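Local coordinates for protein PelD (Pseudomonas aeruginosa, PDB 4EU0) that binds the second messenger cyclic di-GMP, largely through its degenerate GGDEF domain, and is involved in pellicle formation, at residues A[268-273]-A[279-284]. Numbering follows the deposited sequence.
Sequences RQYELD and QALGHF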
loop_
_atom_site.group_PDB
_atom_site.type_symbol
_atom_site.label_atom_id
_atom_site.label_comp_id
_atom_site.label_asym_id
_atom_site.label_seq_id
_atom_site.Cartn_x
_atom_site.Cartn_y
_atom_site.Cartn_z
ATOM N N ARG A 268 -15.096 -14.134 -7.873
ATOM C CA ARG A 268 -15.731 -13.475 -6.748
ATOM C C ARG A 268 -14.984 -12.177 -6.533
ATOM O O ARG A 268 -13.763 -12.156 -6.540
ATOM C CB ARG A 268 -15.645 -14.357 -5.493
ATOM C CG ARG A 268 -16.380 -15.701 -5.592
ATOM C CD ARG A 268 -15.615 -16.794 -4.802
ATOM N NE ARG A 268 -16.217 -18.136 -4.882
ATOM C CZ ARG A 268 -17.452 -18.416 -4.476
ATOM N NH1 ARG A 268 -18.213 -17.452 -3.989
ATOM N NH2 ARG A 268 -17.940 -19.650 -4.565
ATOM N N GLN A 269 -15.723 -11.089 -6.368
ATOM C CA GLN A 269 -15.134 -9.756 -6.273
ATOM C C GLN A 269 -15.585 -9.086 -4.988
ATOM O O GLN A 269 -16.739 -9.221 -4.583
ATOM C CB GLN A 269 -15.568 -8.930 -7.491
ATOM C CG GLN A 269 -14.956 -7.550 -7.604
ATOM C CD GLN A 269 -15.424 -6.787 -8.847
ATOM O OE1 GLN A 269 -15.947 -7.363 -9.799
ATOM N NE2 GLN A 269 -15.212 -5.482 -8.838
ATOM N N TYR A 270 -14.664 -8.378 -4.342
ATOM C CA TYR A 270 -14.968 -7.603 -3.150
ATOM C C TYR A 270 -14.378 -6.206 -3.306
ATOM O O TYR A 270 -13.159 -6.046 -3.372
ATOM C CB TYR A 270 -14.394 -8.303 -1.912
ATOM C CG TYR A 270 -14.688 -7.603 -0.605
ATOM C CD1 TYR A 270 -15.813 -7.935 0.146
ATOM C CD2 TYR A 270 -13.840 -6.611 -0.122
ATOM C CE1 TYR A 270 -16.083 -7.300 1.346
ATOM C CE2 TYR A 270 -14.102 -5.963 1.083
ATOM C CZ TYR A 270 -15.229 -6.313 1.803
ATOM O OH TYR A 270 -15.502 -5.677 2.993
ATOM N N GLU A 271 -15.242 -5.192 -3.356
ATOM C CA GLU A 271 -14.761 -3.808 -3.459
ATOM C C GLU A 271 -14.573 -3.235 -2.068
ATOM O O GLU A 271 -15.508 -3.232 -1.260
ATOM C CB GLU A 271 -15.733 -2.936 -4.258
ATOM C CG GLU A 271 -15.677 -3.139 -5.770
ATOM C CD GLU A 271 -16.378 -2.025 -6.533
ATOM O OE1 GLU A 271 -16.718 -1.000 -5.906
ATOM O OE2 GLU A 271 -16.585 -2.163 -7.756
ATOM N N LEU A 272 -13.361 -2.766 -1.779
ATOM C CA LEU A 272 -13.054 -2.206 -0.464
ATOM C C LEU A 272 -13.732 -0.853 -0.354
ATOM O O LEU A 272 -13.661 -0.042 -1.276
ATOM C CB LEU A 272 -11.538 -2.076 -0.255
ATOM C CG LEU A 272 -10.761 -3.333 0.161
ATOM C CD1 LEU A 272 -10.655 -4.368 -0.966
ATOM C CD2 LEU A 272 -9.368 -2.955 0.641
ATOM N N ASP A 273 -14.411 -0.619 0.762
ATOM C CA ASP A 273 -15.175 0.618 0.927
ATOM C C ASP A 273 -15.521 0.878 2.385
ATOM O O ASP A 273 -15.906 -0.042 3.119
ATOM C CB ASP A 273 -16.438 0.599 0.049
ATOM C CG ASP A 273 -17.044 1.982 -0.138
ATOM O OD1 ASP A 273 -17.826 2.416 0.735
ATOM O OD2 ASP A 273 -16.752 2.631 -1.163
ATOM N N GLN A 279 -17.904 -6.838 9.118
ATOM C CA GLN A 279 -17.852 -8.297 9.014
ATOM C C GLN A 279 -17.785 -8.789 7.565
ATOM O O GLN A 279 -17.659 -9.990 7.317
ATOM C CB GLN A 279 -19.062 -8.916 9.717
ATOM C CG GLN A 279 -19.214 -8.484 11.171
ATOM C CD GLN A 279 -18.166 -9.088 12.102
ATOM O OE1 GLN A 279 -17.427 -10.005 11.731
ATOM N NE2 GLN A 279 -18.109 -8.578 13.329
ATOM N N ALA A 280 -17.859 -7.856 6.622
ATOM C CA ALA A 280 -18.045 -8.192 5.209
ATOM C C ALA A 280 -16.843 -8.913 4.600
ATOM O O ALA A 280 -17.000 -9.909 3.889
ATOM C CB ALA A 280 -18.388 -6.939 4.410
ATOM N N LEU A 281 -15.643 -8.416 4.890
ATOM C CA LEU A 281 -14.432 -9.023 4.343
ATOM C C LEU A 281 -14.253 -10.457 4.846
ATOM O O LEU A 281 -13.845 -11.340 4.092
ATOM C CB LEU A 281 -13.210 -8.162 4.660
ATOM C CG LEU A 281 -11.869 -8.657 4.116
ATOM C CD1 LEU A 281 -11.896 -8.804 2.596
ATOM C CD2 LEU A 281 -10.754 -7.709 4.545
ATOM N N GLY A 282 -14.573 -10.673 6.122
ATOM C CA GLY A 282 -14.567 -12.006 6.720
ATOM C C GLY A 282 -15.525 -12.963 6.036
ATOM O O GLY A 282 -15.163 -14.088 5.723
ATOM N N HIS A 283 -16.757 -12.513 5.808
ATOM C CA HIS A 283 -17.732 -13.317 5.080
ATOM C C HIS A 283 -17.228 -13.687 3.691
ATOM O O HIS A 283 -17.370 -14.827 3.249
ATOM C CB HIS A 283 -19.080 -12.596 4.984
ATOM C CG HIS A 283 -20.086 -13.322 4.151
ATOM N ND1 HIS A 283 -20.777 -14.423 4.610
ATOM C CD2 HIS A 283 -20.508 -13.114 2.881
ATOM C CE1 HIS A 283 -21.579 -14.864 3.657
ATOM N NE2 HIS A 283 -21.435 -14.087 2.597
ATOM N N PHE A 284 -16.618 -12.718 3.024
ATOM C CA PHE A 284 -16.104 -12.916 1.677
ATOM C C PHE A 284 -14.997 -13.971 1.656
ATOM O O PHE A 284 -15.067 -14.938 0.902
ATOM C CB PHE A 284 -15.609 -11.589 1.107
ATOM C CG PHE A 284 -14.968 -11.711 -0.252
ATOM C CD1 PHE A 284 -15.746 -11.906 -1.388
ATOM C CD2 PHE A 284 -13.584 -11.630 -0.400
ATOM C CE1 PHE A 284 -15.144 -12.019 -2.651
ATOM C CE2 PHE A 284 -12.975 -11.737 -1.660
ATOM C CZ PHE A 284 -13.759 -11.930 -2.786
#
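Y270, on strand 265-272, reaches across to the first turn of helix 280-288 and touches A280, L281 and F284. Its CB sits squarely over the F284 ring, 3.5 Å from the centroid and only 4° off the ring normal, a close CH-pi contact. CG and CD1 of Y270 then slide past the root of F284, with CD1 3.8 Å from F284 CB; the two rings are inclined at 39°, with centroids 5.3 Å apart. Along one side CE1 meets the A280 carbonyl carbon, while on one face of the ring L281 CD1 lies over CD2 and CE2, displaced toward the rim. At the tip, Y270 OH packs 3.5 Å from A280 CB, which lies at the ring edge. Y270 OH also comes within 3.3 Å of L281 N, but at too poor an angle for a hydrogen bond; none joins the two segments. With CG anti to its own backbone N (chi1 176°), F284 extends toward the strand, where its CE1 meets R268 CB at 3.7 Å. The far end of R268 leads away from residues 280-284; its NH2 forms a salt bridge with E191 OE1, and the side chain also touches E288 later in the same helix. NE2 of Q269, whose CB points away from the helix, hydrogen-bonds OE1 of Q240. Strand and helix run nearly antiparallel, with short-segment axes 9.9 Å apart. This is a strand-loop-helix (beta-alpha) unit of the PelD GGDEF domain: the C-terminal helix 280-288 packs back against edge strand 265-272, itself bonded to strand 185-192 in the four-stranded antiparallel sheet.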